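Local coordinates for Endonuclease/exonuclease/phosphatase domain-containing protein (Enterococcus faecalis, PDB 3L1W), which probably cleaves phosphodiester or phosphate ester bonds as a DNase I-like endonuclease/exonuclease/phosphatase, possibly as a 3'-5' RNA exonuclease, its true substrate being unestablished, at residues G73-Q81 and I111-T120; P125-H135 and Y159-N168. One frame throughout, in Å; residues are numbered along the deposited sequence.

How the interactions relate
The two contacts lie in series along the chain, with centres about 11 Å apart. Interaction 1 packs the two sheets of the protein face to face; interaction 2 pairs two parallel strands within one of them. They share a seam, because strand 111-119 is the antiparallel neighbour of strand 126-132: Phe117 O lies 2.8 Å from Phe126 N, and Gly115 O lies 2.8 Å from Val128 N, both probable hydrogen bonds. Val128 and Asn130 of 126-132 face the same inter-sheet core, where Val128 touches Phe117 and Asn130 touches Leu74. The far end of interaction 2, at 165-168, carries the Gly-Asp-Phe-Asn sequence that in relatives belongs to the active site; interaction 1 is interior packing.

Interaction 1: G73-Q81 and I111-T120; sequences GLAILYNEQ and IALWGLFKET. With EDO (1,2-ethanediol), chain K.
Leu74 and Leu113 meet where two β-sheets lie face to face, the axes of the strand segments approaching to 7.4 Å and only 15° from parallel. Leu74 sends CD1 across to the backbone of the other strand, 3.4 Å from Ile111 O, while its flank passes Ile111 CG1 running the other way. Leu113, its CG trans to the backbone N (chi1 173°), reaches back with CD2 beneath strand 73-78, 3.6 Å from Leu74 O. The same methyl lies 3.9 Å from Ile76 CG1. Ile76 then bridges two partners: CD1 lies over the backbone at Gly115, and CG2 comes 3.9 Å from Phe117 CZ. Phe117 in turn drives an edge at the Tyr78 face in a T-shaped pair, planes at 71°, with CE2 3.6 Å from Tyr78 CG. At the exposed end, where the strands run out, Thr120 OG1 donates to Gln81 O at 2.8 Å from above the carbonyl plane, and also bonds Gln84. Trp114 points away and gives its indole N-H to an ethanediol. Strand 73-78 runs between strands 59-64 and 38-44, and strand 111-119 between 83-92 and 126-132; the two sheets pack here through mostly buried residues, as in the DNase I-like β-sandwich.

Interaction 2: P125-H135 and Y159-N168; sequences PFLVINVHLDH and YPTLLMGDFN
Val131 holds CG1 trans to its backbone N (chi1 175°), which lays that methyl over a face of the Phe167 ring, a CH-π contact with CG1 4.1 Å from the ring centroid. Its other methyl, CG2, presses on Leu163 CD1 at 3.4 Å, tighter than usual carbon contact. Asn168 adopts an unusual chi1 of -94°, and its ND2 donates a nearly straight hydrogen bond to Leu133 O (2.7 Å), the acceptor lying in the amide plane. Behind these groups runs a parallel ladder, regular and nearly straight from Leu127 N, bonded to Pro160 O at 2.9 Å, as far as Val131 N; the next bond, Asp166 N to Val131 O, is bent (141°) where the chain turns, and Leu133 N to Asp166 O follows at 3.0 Å. On one face Leu127 lies beside Thr161, and Ile129 meets both Thr161 and Leu163; on the other, Val128 packs on Leu162, whose CD1 also reaches Phe126. Gly165, at the corner, brings its CA to 3.3 Å from Val131 O. Helices 138-151 and 153-158 join the strands, making a β-α-β crossover, and strand 215-220 pairs antiparallel with the other edge of 161-164.

Beyond the corner, Asp166 OD1 accepts from Asn168 N in an Asx turn, while OD2 bonds Asn7 and lies near His132 NE2. A water accepts from Asn168 ND2 at 3.0 Å and touches His132 NE2 weakly. The mainly apolar strand pair ends in polar side chains: hydrogen bonds hold Asp166 and Asn168, His132 only weakly, consistent with the active-site edge formed by Gly-Asp-Phe-Asn in DNase I-like relatives.

Interaction 1: G73-Q81 and I111-T120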
loop_
_atom_site.group_PDB
_atom_site.type_symbol
_atom_site.label_atom_id
_atom_site.label_comp_id
_atom_site.label_asym_id
_atom_site.label_seq_id
_atom_site.Cartn_x
_atom_site.Cartn_y
_atom_site.Cartn_z
ATOM N N GLY A 73 -2.776 23.003 -13.425
ATOM C CA GLY A 73 -3.690 22.139 -14.144
ATOM C C GLY A 73 -4.070 20.855 -13.433
ATOM O O GLY A 73 -3.763 20.642 -12.259
ATOM N N LEU A 74 -4.765 20.010 -14.179
ATOM C CA LEU A 74 -5.222 18.714 -13.708
ATOM C C LEU A 74 -4.660 17.662 -14.643
ATOM O O LEU A 74 -4.306 17.959 -15.787
ATOM C CB LEU A 74 -6.742 18.637 -13.757
ATOM C CG LEU A 74 -7.528 19.692 -12.989
ATOM C CD1 LEU A 74 -9.029 19.490 -13.183
ATOM C CD2 LEU A 74 -7.155 19.661 -11.499
ATOM N N ALA A 75 -4.571 16.427 -14.162
ATOM C CA ALA A 75 -4.163 15.332 -15.026
ATOM C C ALA A 75 -4.983 14.107 -14.711
ATOM O O ALA A 75 -5.500 13.945 -13.596
ATOM C CB ALA A 75 -2.658 15.025 -14.851
ATOM N N ILE A 76 -5.124 13.244 -15.706
ATOM C CA ILE A 76 -5.596 11.896 -15.454
ATOM C C ILE A 76 -4.514 10.965 -15.960
ATOM O O ILE A 76 -4.178 10.983 -17.140
ATOM C CB ILE A 76 -6.927 11.598 -16.171
ATOM C CG1 ILE A 76 -8.012 12.554 -15.679
ATOM C CG2 ILE A 76 -7.346 10.139 -15.899
ATOM C CD1 ILE A 76 -9.321 12.445 -16.448
ATOM N N LEU A 77 -3.922 10.209 -15.039
ATOM C CA LEU A 77 -2.914 9.228 -15.400
ATOM C C LEU A 77 -3.636 7.912 -15.600
ATOM O O LEU A 77 -4.525 7.562 -14.823
ATOM C CB LEU A 77 -1.892 9.074 -14.265
ATOM C CG LEU A 77 -1.164 10.340 -13.819
ATOM C CD1 LEU A 77 -0.175 10.030 -12.699
ATOM C CD2 LEU A 77 -0.452 10.989 -15.004
ATOM N N TYR A 78 -3.265 7.173 -16.634
ATOM C CA TYR A 78 -3.876 5.862 -16.844
ATOM C C TYR A 78 -2.918 4.886 -17.497
ATOM O O TYR A 78 -1.972 5.274 -18.189
ATOM C CB TYR A 78 -5.193 5.975 -17.635
ATOM C CG TYR A 78 -5.049 6.529 -19.034
ATOM C CD1 TYR A 78 -5.041 5.686 -20.139
ATOM C CD2 TYR A 78 -4.923 7.892 -19.247
ATOM C CE1 TYR A 78 -4.922 6.197 -21.427
ATOM C CE2 TYR A 78 -4.803 8.409 -20.537
ATOM C CZ TYR A 78 -4.800 7.551 -21.610
ATOM O OH TYR A 78 -4.676 8.066 -22.881
ATOM N N ASN A 79 -3.166 3.606 -17.256
ATOM C CA ASN A 79 -2.357 2.534 -17.828
ATOM C C ASN A 79 -3.100 1.958 -19.022
ATOM O O ASN A 79 -4.166 1.362 -18.855
ATOM C CB ASN A 79 -2.147 1.450 -16.766
ATOM C CG ASN A 79 -1.351 0.261 -17.274
ATOM O OD1 ASN A 79 -1.229 0.043 -18.474
ATOM N ND2 ASN A 79 -0.809 -0.525 -16.346
ATOM N N GLU A 80 -2.552 2.142 -20.220
ATOM C CA GLU A 80 -3.233 1.718 -21.443
ATOM C C GLU A 80 -3.437 0.211 -21.577
ATOM O O GLU A 80 -4.286 -0.234 -22.355
ATOM C CB GLU A 80 -2.520 2.289 -22.669
ATOM C CG GLU A 80 -2.751 3.788 -22.840
ATOM C CD GLU A 80 -2.007 4.367 -24.030
ATOM O OE1 GLU A 80 -2.043 3.753 -25.114
ATOM O OE2 GLU A 80 -1.392 5.440 -23.879
ATOM N N GLN A 81 -2.689 -0.576 -20.815
ATOM C CA GLN A 81 -2.909 -2.018 -20.813
ATOM C C GLN A 81 -4.146 -2.383 -19.998
ATOM O O GLN A 81 -4.639 -3.505 -20.084
ATOM C CB GLN A 81 -1.706 -2.753 -20.225
ATOM C CG GLN A 81 -0.452 -2.709 -21.067
ATOM C CD GLN A 81 0.576 -3.725 -20.587
ATOM O OE1 GLN A 81 1.426 -3.419 -19.749
ATOM N NE2 GLN A 81 0.486 -4.949 -21.104
ATOM N N ILE A 111 -10.921 24.507 -13.829
ATOM C CA ILE A 111 -11.371 23.639 -14.899
ATOM C C ILE A 111 -11.789 22.287 -14.358
ATOM O O ILE A 111 -11.447 21.907 -13.235
ATOM C CB ILE A 111 -10.285 23.423 -15.969
ATOM C CG1 ILE A 111 -9.039 22.786 -15.352
ATOM C CG2 ILE A 111 -9.944 24.749 -16.667
ATOM C CD1 ILE A 111 -8.147 22.099 -16.379
ATOM N N ALA A 112 -12.560 21.573 -15.162
ATOM C CA ALA A 112 -12.728 20.145 -14.962
ATOM C C ALA A 112 -12.128 19.446 -16.162
ATOM O O ALA A 112 -12.231 19.922 -17.298
ATOM C CB ALA A 112 -14.195 19.777 -14.803
ATOM N N LEU A 113 -11.496 18.310 -15.897
ATOM C CA LEU A 113 -10.879 17.497 -16.934
ATOM C C LEU A 113 -11.589 16.155 -16.895
ATOM O O LEU A 113 -11.712 15.549 -15.831
ATOM C CB LEU A 113 -9.387 17.305 -16.625
ATOM C CG LEU A 113 -8.583 16.345 -17.515
ATOM C CD1 LEU A 113 -8.593 16.801 -18.975
ATOM C CD2 LEU A 113 -7.141 16.139 -17.007
ATOM N N TRP A 114 -12.062 15.679 -18.042
ATOM C CA TRP A 114 -12.760 14.398 -18.064
ATOM C C TRP A 114 -12.223 13.476 -19.160
ATOM O O TRP A 114 -11.567 13.921 -20.117
ATOM C CB TRP A 114 -14.272 14.624 -18.228
ATOM C CG TRP A 114 -14.608 15.319 -19.520
ATOM C CD1 TRP A 114 -14.727 16.664 -19.724
ATOM C CD2 TRP A 114 -14.851 14.699 -20.789
ATOM N NE1 TRP A 114 -15.022 16.918 -21.043
ATOM C CE2 TRP A 114 -15.107 15.727 -21.715
ATOM C CE3 TRP A 114 -14.868 13.372 -21.230
ATOM C CZ2 TRP A 114 -15.385 15.469 -23.059
ATOM C CZ3 TRP A 114 -15.143 13.117 -22.558
ATOM C CH2 TRP A 114 -15.401 14.160 -23.460
ATOM N N GLY A 115 -12.495 12.187 -18.999
ATOM C CA GLY A 115 -12.152 11.199 -20.007
ATOM C C GLY A 115 -13.201 10.111 -20.070
ATOM O O GLY A 115 -13.770 9.716 -19.043
ATOM N N LEU A 116 -13.478 9.646 -21.283
ATOM C CA LEU A 116 -14.317 8.476 -21.481
ATOM C C LEU A 116 -13.363 7.323 -21.741
ATOM O O LEU A 116 -12.533 7.388 -22.652
ATOM C CB LEU A 116 -15.263 8.683 -22.666
ATOM C CG LEU A 116 -16.373 7.641 -22.818
ATOM C CD1 LEU A 116 -17.358 7.731 -21.649
ATOM C CD2 LEU A 116 -17.092 7.814 -24.151
ATOM N N PHE A 117 -13.467 6.285 -20.916
ATOM C CA PHE A 117 -12.516 5.183 -20.926
ATOM C C PHE A 117 -13.227 3.860 -21.160
ATOM O O PHE A 117 -14.444 3.755 -20.993
ATOM C CB PHE A 117 -11.774 5.107 -19.585
ATOM C CG PHE A 117 -10.796 6.233 -19.361
ATOM C CD1 PHE A 117 -11.194 7.405 -18.735
ATOM C CD2 PHE A 117 -9.478 6.114 -19.783
ATOM C CE1 PHE A 117 -10.292 8.443 -18.531
ATOM C CE2 PHE A 117 -8.569 7.146 -19.580
ATOM C CZ PHE A 117 -8.972 8.303 -18.953
ATOM N N LYS A 118 -12.465 2.851 -21.560
ATOM C CA LYS A 118 -12.972 1.487 -21.551
ATOM C C LYS A 118 -11.942 0.576 -20.932
ATOM O O LYS A 118 -10.762 0.661 -21.268
ATOM C CB LYS A 118 -13.252 0.989 -22.968
ATOM C CG LYS A 118 -14.539 1.479 -23.580
ATOM C CD LYS A 118 -14.789 0.724 -24.875
ATOM C CE LYS A 118 -15.890 1.368 -25.683
ATOM N NZ LYS A 118 -15.946 0.765 -27.029
ATOM N N GLU A 119 -12.380 -0.310 -20.043
ATOM C CA GLU A 119 -11.491 -1.343 -19.535
ATOM C C GLU A 119 -11.159 -2.329 -20.646
ATOM O O GLU A 119 -12.008 -2.647 -21.471
ATOM C CB GLU A 119 -12.141 -2.091 -18.371
ATOM C CG GLU A 119 -12.290 -1.263 -17.119
ATOM C CD GLU A 119 -12.673 -2.112 -15.917
ATOM O OE1 GLU A 119 -11.791 -2.826 -15.395
ATOM O OE2 GLU A 119 -13.849 -2.057 -15.501
ATOM N N THR A 120 -9.925 -2.822 -20.655
ATOM C CA THR A 120 -9.486 -3.761 -21.682
ATOM C C THR A 120 -10.463 -4.926 -21.880
ATOM O O THR A 120 -10.778 -5.309 -23.013
ATOM C CB THR A 120 -8.090 -4.306 -21.347
ATOM O OG1 THR A 120 -7.179 -3.208 -21.230
ATOM C CG2 THR A 120 -7.606 -5.246 -22.440
HETATM C C1 EDO K . -17.809 19.858 -22.996
HETATM O O1 EDO K . -18.830 18.863 -23.173
HETATM C C2 EDO K . -16.771 19.326 -22.017
HETATM O O2 EDO K . -15.449 19.391 -22.566
#

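Interaction 2: P125-H135 and Y159-N168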
loop_
_atom_site.group_PDB
_atom_site.type_symbol
_atom_site.label_atom_id
_atom_site.label_comp_id
_atom_site.label_asym_id
_atom_site.label_seq_id
_atom_site.Cartn_x
_atom_site.Cartn_y
_atom_site.Cartn_z
ATOM N N PRO A 125 -18.140 1.751 -22.195
ATOM C CA PRO A 125 -17.312 2.856 -21.704
ATOM C C PRO A 125 -17.754 3.322 -20.325
ATOM O O PRO A 125 -18.881 3.052 -19.898
ATOM C CB PRO A 125 -17.590 3.978 -22.715
ATOM C CG PRO A 125 -18.292 3.337 -23.862
ATOM C CD PRO A 125 -19.024 2.175 -23.290
ATOM N N PHE A 126 -16.859 4.016 -19.633
ATOM C CA PHE A 126 -17.223 4.724 -18.411
ATOM C C PHE A 126 -16.601 6.116 -18.408
ATOM O O PHE A 126 -15.593 6.365 -19.082
ATOM C CB PHE A 126 -16.817 3.943 -17.160
ATOM C CG PHE A 126 -15.332 3.747 -17.012
ATOM C CD1 PHE A 126 -14.690 2.702 -17.664
ATOM C CD2 PHE A 126 -14.580 4.595 -16.214
ATOM C CE1 PHE A 126 -13.321 2.512 -17.525
ATOM C CE2 PHE A 126 -13.212 4.415 -16.063
ATOM C CZ PHE A 126 -12.577 3.370 -16.726
ATOM N N LEU A 127 -17.213 7.017 -17.648
ATOM C CA LEU A 127 -16.771 8.404 -17.581
ATOM C C LEU A 127 -15.975 8.679 -16.310
ATOM O O LEU A 127 -16.386 8.281 -15.213
ATOM C CB LEU A 127 -17.992 9.332 -17.637
ATOM C CG LEU A 127 -17.733 10.828 -17.506
ATOM C CD1 LEU A 127 -16.901 11.339 -18.667
ATOM C CD2 LEU A 127 -19.065 11.574 -17.436
ATOM N N VAL A 128 -14.830 9.349 -16.461
ATOM C CA VAL A 128 -14.059 9.833 -15.304
ATOM C C VAL A 128 -14.042 11.362 -15.315
ATOM O O VAL A 128 -13.730 11.971 -16.338
ATOM C CB VAL A 128 -12.618 9.326 -15.347
ATOM C CG1 VAL A 128 -11.799 9.933 -14.196
ATOM C CG2 VAL A 128 -12.582 7.801 -15.292
ATOM N N ILE A 129 -14.382 11.981 -14.183
ATOM C CA ILE A 129 -14.378 13.438 -14.068
ATOM C C ILE A 129 -13.442 13.827 -12.930
ATOM O O ILE A 129 -13.659 13.438 -11.793
ATOM C CB ILE A 129 -15.783 13.996 -13.745
ATOM C CG1 ILE A 129 -16.820 13.511 -14.773
ATOM C CG2 ILE A 129 -15.749 15.518 -13.690
ATOM C CD1 ILE A 129 -18.272 13.832 -14.384
ATOM N N ASN A 130 -12.401 14.588 -13.257
ATOM C CA ASN A 130 -11.405 15.045 -12.289
ATOM C C ASN A 130 -11.865 16.374 -11.705
ATOM O O ASN A 130 -11.953 17.372 -12.422
ATOM C CB ASN A 130 -10.050 15.208 -12.981
ATOM C CG ASN A 130 -8.917 15.483 -12.004
ATOM O OD1 ASN A 130 -9.148 15.931 -10.884
ATOM N ND2 ASN A 130 -7.687 15.224 -12.437
ATOM N N VAL A 131 -12.164 16.361 -10.407
ATOM C CA VAL A 131 -12.713 17.500 -9.683
ATOM C C VAL A 131 -11.650 18.292 -8.909
ATOM O O VAL A 131 -10.878 17.712 -8.155
ATOM C CB VAL A 131 -13.739 16.986 -8.639
ATOM C CG1 VAL A 131 -14.241 18.123 -7.769
ATOM C CG2 VAL A 131 -14.911 16.278 -9.346
ATOM N N HIS A 132 -11.622 19.614 -9.076
ATOM C CA HIS A 132 -10.931 20.458 -8.103
ATOM C C HIS A 132 -11.696 21.753 -7.925
ATOM O O HIS A 132 -11.567 22.677 -8.727
ATOM C CB HIS A 132 -9.482 20.754 -8.503
ATOM C CG HIS A 132 -8.677 21.354 -7.392
ATOM N ND1 HIS A 132 -7.399 21.842 -7.569
ATOM C CD2 HIS A 132 -8.971 21.533 -6.081
ATOM C CE1 HIS A 132 -6.946 22.309 -6.418
ATOM N NE2 HIS A 132 -7.879 22.131 -5.498
ATOM N N LEU A 133 -12.497 21.816 -6.871
ATOM C CA LEU A 133 -13.394 22.958 -6.696
ATOM C C LEU A 133 -12.682 24.083 -5.976
ATOM O O LEU A 133 -11.663 23.860 -5.335
ATOM C CB LEU A 133 -14.659 22.552 -5.934
ATOM C CG LEU A 133 -15.449 21.395 -6.551
ATOM C CD1 LEU A 133 -16.687 21.082 -5.734
ATOM C CD2 LEU A 133 -15.823 21.717 -7.993
ATOM N N ASP A 134 -13.240 25.291 -6.088
ATOM C CA ASP A 134 -12.651 26.492 -5.519
ATOM C C ASP A 134 -12.579 26.416 -3.999
ATOM O O ASP A 134 -13.489 25.904 -3.354
ATOM C CB ASP A 134 -13.497 27.705 -5.930
ATOM C CG ASP A 134 -12.662 28.912 -6.267
ATOM O OD1 ASP A 134 -11.838 28.833 -7.200
ATOM O OD2 ASP A 134 -12.834 29.951 -5.609
ATOM N N HIS A 135 -11.499 26.924 -3.419
ATOM C CA HIS A 135 -11.365 26.935 -1.965
ATOM C C HIS A 135 -12.043 28.150 -1.328
ATOM O O HIS A 135 -12.276 28.184 -0.126
ATOM C CB HIS A 135 -9.889 26.901 -1.553
ATOM C CG HIS A 135 -9.071 28.025 -2.118
ATOM N ND1 HIS A 135 -9.039 29.282 -1.552
ATOM C CD2 HIS A 135 -8.246 28.075 -3.190
ATOM C CE1 HIS A 135 -8.236 30.060 -2.256
ATOM N NE2 HIS A 135 -7.743 29.354 -3.256
ATOM N N TYR A 159 -23.436 7.014 -18.992
ATOM C CA TYR A 159 -22.380 6.088 -18.589
ATOM C C TYR A 159 -22.205 5.946 -17.075
ATOM O O TYR A 159 -22.454 6.888 -16.320
ATOM C CB TYR A 159 -21.019 6.536 -19.155
ATOM C CG TYR A 159 -20.985 6.773 -20.646
ATOM C CD1 TYR A 159 -20.989 5.710 -21.538
ATOM C CD2 TYR A 159 -20.920 8.060 -21.161
ATOM C CE1 TYR A 159 -20.954 5.927 -22.906
ATOM C CE2 TYR A 159 -20.885 8.287 -22.527
ATOM C CZ TYR A 159 -20.896 7.213 -23.391
ATOM O OH TYR A 159 -20.854 7.427 -24.748
ATOM N N PRO A 160 -21.721 4.775 -16.631
ATOM C CA PRO A 160 -21.242 4.677 -15.252
ATOM C C PRO A 160 -20.163 5.733 -15.085
ATOM O O PRO A 160 -19.340 5.888 -15.988
ATOM C CB PRO A 160 -20.603 3.287 -15.195
ATOM C CG PRO A 160 -21.210 2.535 -16.330
ATOM C CD PRO A 160 -21.462 3.548 -17.402
ATOM N N THR A 161 -20.166 6.450 -13.967
ATOM C CA THR A 161 -19.310 7.626 -13.838
ATOM C C THR A 161 -18.556 7.626 -12.518
ATOM O O THR A 161 -19.121 7.256 -11.479
ATOM C CB THR A 161 -20.141 8.926 -13.951
ATOM O OG1 THR A 161 -20.729 9.002 -15.258
ATOM C CG2 THR A 161 -19.256 10.148 -13.738
ATOM N N LEU A 162 -17.278 8.015 -12.579
ATOM C CA LEU A 162 -16.426 8.189 -11.402
ATOM C C LEU A 162 -16.128 9.682 -11.289
ATOM O O LEU A 162 -15.465 10.263 -12.156
ATOM C CB LEU A 162 -15.109 7.412 -11.545
ATOM C CG LEU A 162 -15.248 5.904 -11.772
ATOM C CD1 LEU A 162 -13.920 5.284 -12.221
ATOM C CD2 LEU A 162 -15.774 5.228 -10.517
ATOM N N LEU A 163 -16.661 10.298 -10.242
ATOM C CA LEU A 163 -16.496 11.724 -10.001
ATOM C C LEU A 163 -15.488 11.849 -8.866
ATOM O O LEU A 163 -15.811 11.566 -7.710
ATOM C CB LEU A 163 -17.846 12.335 -9.600
ATOM C CG LEU A 163 -17.907 13.821 -9.237
ATOM C CD1 LEU A 163 -17.691 14.707 -10.465
ATOM C CD2 LEU A 163 -19.255 14.164 -8.573
HETATM N N MSE A 164 -14.259 12.247 -9.195
HETATM C CA MSE A 164 -13.143 12.070 -8.263
HETATM C C MSE A 164 -12.330 13.328 -8.122
HETATM O O MSE A 164 -11.982 13.959 -9.109
HETATM C CB MSE A 164 -12.191 10.987 -8.784
HETATM C CG MSE A 164 -12.878 9.799 -9.388
HETATM SE SE MSE A 164 -11.588 8.536 -10.133
HETATM C CE MSE A 164 -10.815 7.951 -8.476
ATOM N N GLY A 165 -11.983 13.679 -6.896
ATOM C CA GLY A 165 -11.027 14.750 -6.722
ATOM C C GLY A 165 -11.150 15.509 -5.422
ATOM O O GLY A 165 -11.695 15.026 -4.429
ATOM N N ASP A 166 -10.620 16.719 -5.459
ATOM C CA ASP A 166 -10.546 17.574 -4.297
ATOM C C ASP A 166 -11.734 18.536 -4.316
ATOM O O ASP A 166 -11.779 19.481 -5.118
ATOM C CB ASP A 166 -9.213 18.318 -4.334
ATOM C CG ASP A 166 -9.012 19.222 -3.137
ATOM O OD1 ASP A 166 -9.978 19.478 -2.382
ATOM O OD2 ASP A 166 -7.867 19.689 -2.959
ATOM N N PHE A 167 -12.710 18.281 -3.450
ATOM C CA PHE A 167 -13.927 19.088 -3.401
ATOM C C PHE A 167 -13.729 20.343 -2.568
ATOM O O PHE A 167 -14.579 21.235 -2.588
ATOM C CB PHE A 167 -15.106 18.282 -2.828
ATOM C CG PHE A 167 -15.679 17.278 -3.787
ATOM C CD1 PHE A 167 -17.035 17.279 -4.091
ATOM C CD2 PHE A 167 -14.869 16.332 -4.377
ATOM C CE1 PHE A 167 -17.560 16.343 -4.981
ATOM C CE2 PHE A 167 -15.389 15.402 -5.266
ATOM C CZ PHE A 167 -16.729 15.417 -5.565
ATOM N N ASN A 168 -12.623 20.404 -1.821
ATOM C CA ASN A 168 -12.405 21.516 -0.896
ATOM C C ASN A 168 -13.583 21.716 0.053
ATOM O O ASN A 168 -13.818 22.826 0.530
ATOM C CB ASN A 168 -12.118 22.825 -1.659
ATOM C CG ASN A 168 -10.624 23.083 -1.837
ATOM O OD1 ASN A 168 -9.839 22.916 -0.898
ATOM N ND2 ASN A 168 -10.228 23.509 -3.033
HETATM O O HOH W 1 -7.554 24.850 -3.575
#